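PDB 1WYD: hypothetical aspartyl-tRNA synthetase from Sulfolobus tokodaii, which activates L-aspartate with ATP and probably transfers it to both tRNA(Asp) and tRNA(Asn), as a non-discriminating class II aminoacyl-tRNA synthetase. Local coordinates for residues B[121-124]-B[125-128]. Sequence-based numbering, arbitrary orientation.
Sequences RVLD and LRRQ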
# COMPACT_ATOMS: atom_id res chain seq x y z
N ARG B 121 2.43 -24.04 -0.17
CA ARG B 121 2.57 -22.84 -0.95
C ARG B 121 3.95 -22.21 -0.80
O ARG B 121 4.53 -21.74 -1.78
CB ARG B 121 1.46 -21.86 -0.54
CG ARG B 121 1.45 -20.64 -1.37
CD ARG B 121 1.41 -20.97 -2.83
NE ARG B 121 0.63 -19.95 -3.53
CZ ARG B 121 0.52 -19.88 -4.84
NH1 ARG B 121 1.11 -20.78 -5.63
NH2 ARG B 121 -0.25 -18.93 -5.35
N VAL B 122 4.47 -22.23 0.42
CA VAL B 122 5.83 -21.77 0.70
C VAL B 122 6.86 -22.51 -0.16
O VAL B 122 7.74 -21.90 -0.77
CB VAL B 122 6.14 -21.88 2.18
CG1 VAL B 122 7.65 -21.81 2.45
CG2 VAL B 122 5.42 -20.76 2.91
N LEU B 123 6.74 -23.82 -0.22
CA LEU B 123 7.65 -24.57 -1.03
C LEU B 123 7.44 -24.21 -2.49
O LEU B 123 8.40 -24.04 -3.24
CB LEU B 123 7.49 -26.08 -0.78
CG LEU B 123 8.03 -26.45 0.60
CD1 LEU B 123 7.62 -27.87 1.01
CD2 LEU B 123 9.54 -26.29 0.67
N ASP B 124 6.19 -24.05 -2.88
CA ASP B 124 5.89 -23.65 -4.22
C ASP B 124 6.42 -22.25 -4.54
O ASP B 124 6.98 -22.05 -5.57
CB ASP B 124 4.40 -23.72 -4.47
CG ASP B 124 4.06 -23.45 -5.91
OD1 ASP B 124 4.53 -24.20 -6.81
OD2 ASP B 124 3.30 -22.50 -6.23
N LEU B 125 6.23 -21.29 -3.63
CA LEU B 125 6.68 -19.91 -3.81
C LEU B 125 8.19 -19.81 -3.90
O LEU B 125 8.71 -18.90 -4.58
CB LEU B 125 6.25 -19.06 -2.62
CG LEU B 125 5.03 -18.15 -2.72
CD1 LEU B 125 4.19 -18.34 -3.99
CD2 LEU B 125 4.21 -18.27 -1.42
N ARG B 126 8.89 -20.74 -3.23
CA ARG B 126 10.35 -20.74 -3.28
C ARG B 126 10.93 -21.04 -4.66
O ARG B 126 12.11 -20.87 -4.88
CB ARG B 126 10.95 -21.69 -2.25
CG ARG B 126 10.89 -21.19 -0.85
CD ARG B 126 11.50 -22.16 0.16
NE ARG B 126 11.30 -21.69 1.54
CZ ARG B 126 11.38 -22.48 2.63
NH1 ARG B 126 11.67 -23.79 2.55
NH2 ARG B 126 11.18 -21.95 3.81
N ARG B 127 10.10 -21.51 -5.59
CA ARG B 127 10.64 -21.93 -6.86
C ARG B 127 11.12 -20.66 -7.58
O ARG B 127 10.51 -19.59 -7.44
CB ARG B 127 9.59 -22.64 -7.69
CG ARG B 127 9.29 -24.08 -7.31
CD ARG B 127 8.41 -24.80 -8.31
NE ARG B 127 7.10 -24.15 -8.33
CZ ARG B 127 6.60 -23.39 -9.31
NH1 ARG B 127 7.29 -23.17 -10.46
NH2 ARG B 127 5.40 -22.85 -9.15
N GLN B 128 12.19 -20.79 -8.37
CA GLN B 128 12.75 -19.62 -9.09
C GLN B 128 11.66 -18.79 -9.74
O GLN B 128 11.54 -17.60 -9.48
CB GLN B 128 13.81 -20.06 -10.09
CG GLN B 128 15.16 -20.42 -9.45
CD GLN B 128 15.66 -19.34 -8.51
OE1 GLN B 128 16.17 -18.31 -8.95
NE2 GLN B 128 15.54 -19.58 -7.21
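Asp124 OD1 is held by two nitrogens of one guanidinium: Arg127 NH2 stands 2.8 Å from Asp124 OD1, and Arg127 NE lies 3.0 Å from the same oxygen. Both donors come from one face of the carboxylate, whose plane is turned 38° from that of the guanidinium, while the oxygen itself sits near the arginine plane, at its edge. A bend at chi3 (-65°) turns NE of Arg127 back toward the acid, and NH2 follows on the same side. The other carboxylate oxygen, Asp124 OD2, receives Arg121 NH1 at 2.8 Å in a weak, bent hydrogen bond that is part of a salt bridge. One acid thus links two arginines three residues away on either side, and its negative charge probably eases their mutual repulsion. With a leucine in place of Arg127, Asp124 OD1 would probably lose both of these N-H donors, leaving the buried carboxylate less well neutralised.

The backbone beneath illustrates how a short helix ends: Leu125 N and Arg126 N still bond to the carbonyls four residues back, whereas Arg127 N reaches only three back, to Asp124 O at 3.2 Å. Arg127 is then the N-cap residue of the next helix. Elsewhere on the turn, Leu125 CD1 rests over one face of the Arg121 guanidinium, 3.9 Å from Arg121 NE, and Val122 CG1 lies over one face of the Arg126 guanidinium, carried out on a chain extended from CG to NE, 3.8 Å from Arg126 NE.

Arg121 also donates to the carbonyls of Pro419 and Lys415. Arg126 bonds to Gly197 O of the second subunit and forms a salt bridge with Glu66 in its own chain. The buried turn joins helix 121-125 to the long helix 128-150, with strand 34-41 of the OB-fold domain touching Arg126 and the second subunit packing against Val122 and Leu125.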